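Lmo2184 protein (Listeria monocytogenes serovar 1/2a, PDB 5JOQ) probably binds heme at the cell surface as the lipid-anchored substrate-binding component of an ABC transporter for iron uptake. Local coordinates at residues A[49-60]-A[68-78]; A[124-132]-A[143-151]. One frame throughout, in Å; residues are numbered along the deposited sequence.

Contact 1: A[49-60]-A[68-78]; sequences DKLDLPLVGIPS and RYADVKETGSP
I58 and E74 form a parallel bridge, CA atoms 4.8 Å apart, in which I58 N donates to K73 O and T75 N to I58 O. It joins the short, weakly bonded strands 57-58 and 73-77 of a small mixed sheet in the N-terminal part of this periplasmic-binding-protein fold; V56 and G57 also make backbone hydrogen bonds to I37 and A39 of strand 37-39. T75 OG1 also donates to I58 O, from above the carbonyl plane, so two donors grip that oxygen. Past the bridge, S60 N donates to G76 O at a nearly straight 177°.

Apolar packing centres on Y69. L55 CD1 lies over one face of its ring, 3.6 Å from the centroid and 10° off the normal, a CH-pi contact; R68 CG covers the opposite face. The ring is also pinned at its edge, where Y69 OH donates to L53 O at 2.7 Å. I58 CG2 packs against Y69 CB and V72 CG1.

The polar end lies just after helix 42-50, which closes in a Schellman motif at D52. With chi3 at -63° the R68 chain bends, and its guanidinium passes over L53 O. R68 NH1 makes a salt bridge to D52 OD1 at 2.9 Å, using that oxygen's anti lone pair, and the oxygen lies in the guanidinium plane. One water links R68 NH2 to D52 OD1; another joins R68 NH1 to D49 OD1.

Contact 2: A[124-132]-A[143-151]; sequences ASMQTEIKN and ATKLNKDLT
Q127 and I130 face N147 across an antiparallel helix pair: the axes of 124-132 and 143-151 approach to 9.0 Å, with 162° between their N-to-C directions. Helices 123-136 and 140-161 thus form a helical hairpin, consistent with the coiled coil predicted here, and I130 provides local evidence of knobs-into-holes packing.

The apolar interactions centre on that knob, which sits among A143, L146, N147 and L150. I130 CD1 meets L150 CD1 tip to tip at 3.8 Å and also touches L146 CD2, while CG2 turns to A143 CB at 3.9 Å. The two branches divide the hole because CG1 stands anti to the carbonyl carbon and CG2 anti to the backbone N. I47 of helix 42-50 also packs on I130. Farther along, M126 CE approaches L150 CD1 at 4.2 Å, its chain bent at chi3.

The polar interactions run through the side-chain amides of Q127 and N147, which slide past each other in opposite directions, their planes 75° apart. N147 ND2 donates to Q127 O at 3.0 Å, a carbonyl already bonded to K131 N within its own helix; the two donors come from opposite faces of the carbonyl plane, so the interhelical bond is added without displacing the helical one. Q127 NE2 donates to N147 OD1 at 3.2 Å from above the plane of N147's side-chain carbonyl, in a more bent bond. Its bond to T151 OG1 is straighter, 169° over 3.0 Å, and that hydroxyl oxygen lies in the amide plane of Q127.

Both contacts are partly buried, and they follow one another along the chain with centres about 20 Å apart. Contact 1 combines backbone pairing of short strands with a water-bridged ionic end, whereas contact 2 joins two helices through side chains, with amides beside an apolar knob. They meet at the end of helix 42-50: L51 CD2 packs 3.5 Å from A143 N, and K50 CB lies 3.8 Å from L146 CD2. Thus 143-151 presents A143 and L146 both to its hairpin partner and to the helix end in contact 1. A further tie is the hydrogen bond from R139, between the hairpin helices, to D52 O.

Contact 1: A[49-60]-A[68-78]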
loop_
_atom_site.group_PDB
_atom_site.type_symbol
_atom_site.label_atom_id
_atom_site.label_comp_id
_atom_site.label_asym_id
_atom_site.label_seq_id
_atom_site.Cartn_x
_atom_site.Cartn_y
_atom_site.Cartn_z
ATOM N N ASP A 49 -23.301 -16.661 -0.024
ATOM C CA ASP A 49 -24.362 -16.147 -0.883
ATOM C C ASP A 49 -24.819 -17.198 -1.895
ATOM O O ASP A 49 -26.021 -17.356 -2.136
ATOM C CB ASP A 49 -23.879 -14.878 -1.591
ATOM C CG ASP A 49 -24.910 -14.329 -2.582
ATOM O OD1 ASP A 49 -26.057 -14.051 -2.160
ATOM O OD2 ASP A 49 -24.566 -14.174 -3.774
ATOM N N LYS A 50 -23.874 -17.889 -2.541
ATOM C CA LYS A 50 -24.245 -18.918 -3.513
ATOM C C LYS A 50 -24.945 -20.081 -2.837
ATOM O O LYS A 50 -25.743 -20.767 -3.482
ATOM C CB LYS A 50 -23.011 -19.437 -4.264
ATOM C CG LYS A 50 -22.316 -18.361 -5.140
ATOM C CD LYS A 50 -23.157 -17.936 -6.321
ATOM C CE LYS A 50 -22.348 -16.901 -7.170
ATOM N NZ LYS A 50 -23.220 -16.051 -8.014
ATOM N N LEU A 51 -24.648 -20.325 -1.551
ATOM C CA LEU A 51 -25.326 -21.373 -0.795
ATOM C C LEU A 51 -26.647 -20.919 -0.200
ATOM O O LEU A 51 -27.327 -21.724 0.460
ATOM C CB LEU A 51 -24.411 -21.895 0.322
ATOM C CG LEU A 51 -23.130 -22.603 -0.166
ATOM C CD1 LEU A 51 -22.383 -23.219 1.008
ATOM C CD2 LEU A 51 -23.395 -23.677 -1.250
ATOM N N ASP A 52 -27.021 -19.655 -0.394
ATOM C CA ASP A 52 -28.300 -19.133 0.094
ATOM C C ASP A 52 -28.403 -19.261 1.616
ATOM O O ASP A 52 -29.430 -19.682 2.166
ATOM C CB ASP A 52 -29.466 -19.849 -0.600
ATOM C CG ASP A 52 -30.828 -19.195 -0.326
ATOM O OD1 ASP A 52 -30.896 -18.027 0.131
ATOM O OD2 ASP A 52 -31.851 -19.862 -0.593
ATOM N N LEU A 53 -27.323 -18.872 2.309
ATOM C CA LEU A 53 -27.263 -18.917 3.761
ATOM C C LEU A 53 -27.264 -17.511 4.353
ATOM O O LEU A 53 -26.521 -16.647 3.878
ATOM C CB LEU A 53 -25.999 -19.657 4.208
ATOM C CG LEU A 53 -26.122 -21.183 4.040
ATOM C CD1 LEU A 53 -24.761 -21.844 4.128
ATOM C CD2 LEU A 53 -27.103 -21.754 5.097
ATOM N N PRO A 54 -28.051 -17.255 5.395
ATOM C CA PRO A 54 -27.950 -15.968 6.089
ATOM C C PRO A 54 -26.691 -15.923 6.947
ATOM O O PRO A 54 -26.136 -16.952 7.350
ATOM C CB PRO A 54 -29.222 -15.920 6.940
ATOM C CG PRO A 54 -29.569 -17.335 7.180
ATOM C CD PRO A 54 -29.069 -18.134 5.997
ATOM N N LEU A 55 -26.229 -14.704 7.205
ATOM C CA LEU A 55 -25.059 -14.457 8.043
ATOM C C LEU A 55 -25.421 -13.497 9.173
ATOM O O LEU A 55 -26.235 -12.586 8.984
ATOM C CB LEU A 55 -23.911 -13.851 7.228
ATOM C CG LEU A 55 -23.355 -14.722 6.101
ATOM C CD1 LEU A 55 -22.309 -13.936 5.332
ATOM C CD2 LEU A 55 -22.721 -15.993 6.670
ATOM N N VAL A 56 -24.797 -13.695 10.346
ATOM C CA VAL A 56 -24.832 -12.677 11.395
ATOM C C VAL A 56 -23.567 -11.816 11.413
ATOM O O VAL A 56 -23.588 -10.724 11.990
ATOM C CB VAL A 56 -25.079 -13.289 12.799
ATOM C CG1 VAL A 56 -26.418 -14.037 12.826
ATOM C CG2 VAL A 56 -23.937 -14.208 13.224
ATOM N N GLY A 57 -22.514 -12.255 10.753
ATOM C CA GLY A 57 -21.322 -11.453 10.684
ATOM C C GLY A 57 -20.619 -11.525 9.350
ATOM O O GLY A 57 -20.559 -12.574 8.734
ATOM N N ILE A 58 -20.059 -10.400 8.934
ATOM C CA ILE A 58 -19.296 -10.305 7.710
ATOM C C ILE A 58 -17.985 -9.582 8.007
ATOM O O ILE A 58 -17.870 -8.917 9.012
ATOM C CB ILE A 58 -20.026 -9.568 6.588
ATOM C CG1 ILE A 58 -20.543 -8.208 7.064
ATOM C CG2 ILE A 58 -21.144 -10.427 6.018
ATOM C CD1 ILE A 58 -20.985 -7.315 5.936
ATOM N N PRO A 59 -16.970 -9.754 7.082
ATOM C CA PRO A 59 -15.729 -9.021 7.388
ATOM C C PRO A 59 -15.856 -7.533 7.081
ATOM O O PRO A 59 -16.733 -7.146 6.336
ATOM C CB PRO A 59 -14.730 -9.611 6.409
ATOM C CG PRO A 59 -15.531 -9.806 5.196
ATOM C CD PRO A 59 -16.765 -10.447 5.733
ATOM N N SER A 60 -14.960 -6.729 7.645
ATOM C CA SER A 60 -14.929 -5.310 7.354
ATOM C C SER A 60 -13.992 -5.243 6.172
ATOM O O SER A 60 -12.853 -5.657 6.256
ATOM C CB SER A 60 -14.352 -4.507 8.510
ATOM O OG SER A 60 -15.046 -4.743 9.705
ATOM N N ARG A 68 -27.196 -9.130 -0.417
ATOM C CA ARG A 68 -28.073 -9.621 0.636
ATOM C C ARG A 68 -27.508 -9.353 2.030
ATOM O O ARG A 68 -28.265 -9.361 2.999
ATOM C CB ARG A 68 -28.353 -11.117 0.459
ATOM C CG ARG A 68 -27.148 -11.993 0.613
ATOM C CD ARG A 68 -27.553 -13.503 0.609
ATOM N NE ARG A 68 -28.421 -13.849 1.746
ATOM C CZ ARG A 68 -29.202 -14.928 1.792
ATOM N NH1 ARG A 68 -29.233 -15.775 0.763
ATOM N NH2 ARG A 68 -29.951 -15.167 2.869
ATOM N N TYR A 69 -26.205 -9.123 2.167
ATOM C CA TYR A 69 -25.608 -8.909 3.480
ATOM C C TYR A 69 -25.366 -7.424 3.774
ATOM O O TYR A 69 -24.568 -7.087 4.659
ATOM C CB TYR A 69 -24.305 -9.703 3.597
ATOM C CG TYR A 69 -24.457 -11.183 3.256
ATOM C CD1 TYR A 69 -25.392 -11.978 3.915
ATOM C CD2 TYR A 69 -23.643 -11.782 2.288
ATOM C CE1 TYR A 69 -25.535 -13.322 3.620
ATOM C CE2 TYR A 69 -23.772 -13.141 1.979
ATOM C CZ TYR A 69 -24.708 -13.904 2.657
ATOM O OH TYR A 69 -24.814 -15.232 2.353
ATOM N N ALA A 70 -26.040 -6.539 3.037
ATOM C CA ALA A 70 -25.828 -5.103 3.183
ATOM C C ALA A 70 -25.918 -4.632 4.630
ATOM O O ALA A 70 -25.209 -3.699 5.030
ATOM C CB ALA A 70 -26.855 -4.346 2.337
ATOM N N ASP A 71 -26.790 -5.241 5.424
ATOM C CA ASP A 71 -27.057 -4.760 6.772
ATOM C C ASP A 71 -26.469 -5.669 7.844
ATOM O O ASP A 71 -26.798 -5.513 9.023
ATOM C CB ASP A 71 -28.568 -4.587 6.964
ATOM C CG ASP A 71 -29.137 -3.489 6.069
ATOM O OD1 ASP A 71 -28.516 -2.415 5.964
ATOM O OD2 ASP A 71 -30.199 -3.700 5.453
ATOM N N VAL A 72 -25.590 -6.594 7.465
ATOM C CA VAL A 72 -25.018 -7.540 8.414
ATOM C C VAL A 72 -23.873 -6.877 9.166
ATOM O O VAL A 72 -23.106 -6.100 8.592
ATOM C CB VAL A 72 -24.547 -8.796 7.668
ATOM C CG1 VAL A 72 -23.795 -9.725 8.598
ATOM C CG2 VAL A 72 -25.753 -9.491 7.054
ATOM N N LYS A 73 -23.724 -7.207 10.447
ATOM C CA LYS A 73 -22.680 -6.574 11.252
ATOM C C LYS A 73 -21.293 -6.922 10.716
ATOM O O LYS A 73 -21.008 -8.079 10.439
ATOM C CB LYS A 73 -22.798 -7.018 12.715
ATOM C CG LYS A 73 -21.710 -6.438 13.633
ATOM C CD LYS A 73 -22.013 -4.987 14.022
ATOM C CE LYS A 73 -20.886 -4.371 14.845
ATOM N NZ LYS A 73 -21.188 -2.973 15.274
ATOM N N GLU A 74 -20.415 -5.926 10.610
ATOM C CA GLU A 74 -19.032 -6.166 10.226
ATOM C C GLU A 74 -18.193 -6.538 11.445
ATOM O O GLU A 74 -18.383 -5.997 12.540
ATOM C CB GLU A 74 -18.443 -4.934 9.546
ATOM C CG GLU A 74 -19.186 -4.521 8.304
ATOM C CD GLU A 74 -18.561 -3.314 7.652
ATOM O OE1 GLU A 74 -18.004 -2.461 8.376
ATOM O OE2 GLU A 74 -18.610 -3.223 6.412
ATOM N N THR A 75 -17.256 -7.469 11.246
ATOM C CA THR A 75 -16.528 -8.089 12.348
ATOM C C THR A 75 -15.020 -7.858 12.270
ATOM O O THR A 75 -14.254 -8.599 12.899
ATOM C CB THR A 75 -16.817 -9.593 12.388
ATOM O OG1 THR A 75 -16.349 -10.217 11.177
ATOM C CG2 THR A 75 -18.328 -9.854 12.548
ATOM N N GLY A 76 -14.568 -6.867 11.514
ATOM C CA GLY A 76 -13.160 -6.510 11.526
ATOM C C GLY A 76 -12.364 -7.173 10.416
ATOM O O GLY A 76 -12.897 -7.830 9.522
ATOM N N SER A 77 -11.051 -6.991 10.489
ATOM C CA SER A 77 -10.167 -7.414 9.409
ATOM C C SER A 77 -10.178 -8.929 9.256
ATOM O O SER A 77 -10.077 -9.645 10.258
ATOM C CB SER A 77 -8.735 -6.969 9.669
ATOM O OG SER A 77 -7.872 -7.607 8.749
ATOM N N PRO A 78 -10.270 -9.452 8.030
ATOM C CA PRO A 78 -10.096 -10.901 7.830
ATOM C C PRO A 78 -8.811 -11.437 8.416
ATOM O O PRO A 78 -8.765 -12.606 8.816
ATOM C CB PRO A 78 -10.091 -11.043 6.303
ATOM C CG PRO A 78 -10.885 -9.848 5.829
ATOM C CD PRO A 78 -10.484 -8.735 6.763
HETATM O O HOH W 1 -26.820 -10.963 -2.651
HETATM O O HOH W 2 -28.245 -15.711 -1.615
HETATM O O HOH W 3 -31.625 -17.557 2.958
HETATM O O HOH W 4 -25.555 -8.988 11.843
HETATM O O HOH W 5 -17.445 -4.911 4.918
#

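Contact 2: A[124-132]-A[143-151]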
loop_
_atom_site.group_PDB
_atom_site.type_symbol
_atom_site.label_atom_id
_atom_site.label_comp_id
_atom_site.label_asym_id
_atom_site.label_seq_id
_atom_site.Cartn_x
_atom_site.Cartn_y
_atom_site.Cartn_z
ATOM N N ALA A 124 -9.471 -27.531 -5.930
ATOM C CA ALA A 124 -10.074 -28.794 -5.491
ATOM C C ALA A 124 -10.362 -28.779 -3.992
ATOM O O ALA A 124 -11.409 -29.276 -3.546
ATOM C CB ALA A 124 -9.160 -29.964 -5.848
ATOM N N SER A 125 -9.428 -28.252 -3.188
ATOM C CA SER A 125 -9.688 -28.185 -1.755
ATOM C C SER A 125 -10.846 -27.253 -1.471
ATOM O O SER A 125 -11.704 -27.573 -0.645
ATOM C CB SER A 125 -8.431 -27.744 -0.990
ATOM O OG SER A 125 -7.495 -28.850 -0.929
ATOM N N MET A 126 -10.902 -26.097 -2.158
ATOM C CA MET A 126 -12.058 -25.207 -1.988
ATOM C C MET A 126 -13.366 -25.925 -2.328
ATOM O O MET A 126 -14.375 -25.765 -1.630
ATOM C CB MET A 126 -11.905 -23.945 -2.873
ATOM C CG MET A 126 -13.077 -22.974 -2.708
ATOM S SD MET A 126 -12.957 -21.505 -3.769
ATOM C CE MET A 126 -13.138 -22.258 -5.414
ATOM N N GLN A 127 -13.377 -26.700 -3.418
ATOM C CA GLN A 127 -14.597 -27.415 -3.787
ATOM C C GLN A 127 -15.003 -28.448 -2.733
ATOM O O GLN A 127 -16.195 -28.620 -2.460
ATOM C CB GLN A 127 -14.431 -28.075 -5.152
ATOM C CG GLN A 127 -14.327 -27.022 -6.286
ATOM C CD GLN A 127 -14.430 -27.707 -7.624
ATOM O OE1 GLN A 127 -13.446 -28.239 -8.131
ATOM N NE2 GLN A 127 -15.640 -27.730 -8.195
ATOM N N THR A 128 -14.043 -29.159 -2.135
ATOM C CA THR A 128 -14.414 -30.060 -1.033
ATOM C C THR A 128 -15.002 -29.274 0.146
ATOM O O THR A 128 -15.959 -29.731 0.808
ATOM C CB THR A 128 -13.190 -30.861 -0.585
ATOM O OG1 THR A 128 -12.763 -31.716 -1.665
ATOM C CG2 THR A 128 -13.504 -31.724 0.684
ATOM N N GLU A 129 -14.442 -28.090 0.436
ATOM C CA GLU A 129 -14.989 -27.271 1.519
ATOM C C GLU A 129 -16.402 -26.815 1.194
ATOM O O GLU A 129 -17.271 -26.794 2.074
ATOM C CB GLU A 129 -14.101 -26.058 1.803
ATOM C CG GLU A 129 -12.702 -26.426 2.316
ATOM C CD GLU A 129 -12.658 -27.056 3.722
ATOM O OE1 GLU A 129 -13.714 -27.312 4.347
ATOM O OE2 GLU A 129 -11.525 -27.311 4.182
ATOM N N ILE A 130 -16.660 -26.503 -0.076
ATOM C CA ILE A 130 -18.014 -26.125 -0.498
ATOM C C ILE A 130 -18.979 -27.293 -0.284
ATOM O O ILE A 130 -20.076 -27.130 0.278
ATOM C CB ILE A 130 -17.991 -25.651 -1.967
ATOM C CG1 ILE A 130 -17.343 -24.254 -2.058
ATOM C CG2 ILE A 130 -19.409 -25.668 -2.565
ATOM C CD1 ILE A 130 -16.947 -23.841 -3.561
ATOM N N LYS A 131 -18.572 -28.496 -0.697
ATOM C CA LYS A 131 -19.378 -29.685 -0.422
ATOM C C LYS A 131 -19.656 -29.825 1.078
ATOM O O LYS A 131 -20.785 -30.124 1.495
ATOM C CB LYS A 131 -18.647 -30.923 -0.962
ATOM C CG LYS A 131 -19.286 -32.278 -0.603
ATOM C CD LYS A 131 -18.448 -33.476 -1.178
ATOM C CE LYS A 131 -19.071 -34.906 -0.840
ATOM N NZ LYS A 131 -18.357 -36.102 -1.545
ATOM N N ASN A 132 -18.623 -29.669 1.905
ATOM C CA ASN A 132 -18.791 -29.893 3.349
ATOM C C ASN A 132 -19.672 -28.818 3.998
ATOM O O ASN A 132 -20.446 -29.111 4.921
ATOM C CB ASN A 132 -17.406 -29.985 4.010
ATOM C CG ASN A 132 -16.630 -31.268 3.577
ATOM O OD1 ASN A 132 -17.213 -32.187 3.026
ATOM N ND2 ASN A 132 -15.341 -31.310 3.834
ATOM N N ALA A 143 -24.716 -26.417 -2.941
ATOM C CA ALA A 143 -23.268 -26.667 -3.034
ATOM C C ALA A 143 -22.930 -27.498 -4.262
ATOM O O ALA A 143 -21.922 -27.237 -4.949
ATOM C CB ALA A 143 -22.769 -27.403 -1.787
ATOM N N THR A 144 -23.761 -28.511 -4.527
ATOM C CA THR A 144 -23.598 -29.384 -5.687
ATOM C C THR A 144 -23.678 -28.587 -6.989
ATOM O O THR A 144 -22.871 -28.785 -7.896
ATOM C CB THR A 144 -24.678 -30.475 -5.632
ATOM O OG1 THR A 144 -24.531 -31.203 -4.413
ATOM C CG2 THR A 144 -24.567 -31.462 -6.781
ATOM N N LYS A 145 -24.686 -27.727 -7.110
ATOM C CA LYS A 145 -24.809 -26.840 -8.258
ATOM C C LYS A 145 -23.575 -25.930 -8.404
ATOM O O LYS A 145 -23.033 -25.745 -9.502
ATOM C CB LYS A 145 -26.083 -26.011 -8.085
ATOM C CG LYS A 145 -26.239 -24.883 -9.106
ATOM C CD LYS A 145 -26.275 -25.430 -10.531
ATOM C CE LYS A 145 -26.754 -24.367 -11.544
ATOM N NZ LYS A 145 -26.050 -23.061 -11.361
ATOM N N LEU A 146 -23.137 -25.321 -7.312
ATOM C CA LEU A 146 -21.984 -24.426 -7.413
ATOM C C LEU A 146 -20.752 -25.190 -7.874
ATOM O O LEU A 146 -20.014 -24.732 -8.764
ATOM C CB LEU A 146 -21.718 -23.752 -6.061
ATOM C CG LEU A 146 -20.492 -22.838 -5.913
ATOM C CD1 LEU A 146 -20.554 -21.709 -6.934
ATOM C CD2 LEU A 146 -20.450 -22.276 -4.453
ATOM N N ASN A 147 -20.524 -26.372 -7.300
ATOM C CA ASN A 147 -19.360 -27.161 -7.694
ATOM C C ASN A 147 -19.460 -27.638 -9.135
ATOM O O ASN A 147 -18.444 -27.735 -9.827
ATOM C CB ASN A 147 -19.186 -28.337 -6.726
ATOM C CG ASN A 147 -18.295 -27.954 -5.542
ATOM O OD1 ASN A 147 -17.491 -27.039 -5.666
ATOM N ND2 ASN A 147 -18.424 -28.653 -4.405
ATOM N N LYS A 148 -20.667 -27.981 -9.592
ATOM C CA LYS A 148 -20.856 -28.371 -10.992
ATOM C C LYS A 148 -20.399 -27.253 -11.926
ATOM O O LYS A 148 -19.722 -27.496 -12.929
ATOM C CB LYS A 148 -22.328 -28.674 -11.237
ATOM C CG LYS A 148 -22.630 -29.215 -12.595
ATOM C CD LYS A 148 -24.131 -29.451 -12.745
ATOM C CE LYS A 148 -24.505 -29.763 -14.201
ATOM N NZ LYS A 148 -25.984 -29.911 -14.328
ATOM N N ASP A 149 -20.805 -26.019 -11.618
ATOM C CA ASP A 149 -20.443 -24.861 -12.436
ATOM C C ASP A 149 -18.934 -24.652 -12.453
ATOM O O ASP A 149 -18.340 -24.440 -13.510
ATOM C CB ASP A 149 -21.143 -23.605 -11.904
ATOM C CG ASP A 149 -22.647 -23.597 -12.194
ATOM O OD1 ASP A 149 -23.111 -24.404 -13.043
ATOM O OD2 ASP A 149 -23.369 -22.777 -11.571
ATOM N N LEU A 150 -18.312 -24.647 -11.272
ATOM C CA LEU A 150 -16.863 -24.519 -11.178
ATOM C C LEU A 150 -16.158 -25.595 -11.987
ATOM O O LEU A 150 -15.240 -25.307 -12.762
ATOM C CB LEU A 150 -16.423 -24.602 -9.710
ATOM C CG LEU A 150 -16.825 -23.413 -8.822
ATOM C CD1 LEU A 150 -16.548 -23.717 -7.309
ATOM C CD2 LEU A 150 -16.108 -22.145 -9.255
ATOM N N THR A 151 -16.541 -26.853 -11.774
ATOM C CA THR A 151 -15.882 -27.952 -12.468
ATOM C C THR A 151 -16.039 -27.832 -13.975
ATOM O O THR A 151 -15.117 -28.165 -14.724
ATOM C CB THR A 151 -16.457 -29.276 -11.974
ATOM O OG1 THR A 151 -16.023 -29.468 -10.621
ATOM C CG2 THR A 151 -16.028 -30.446 -12.884
#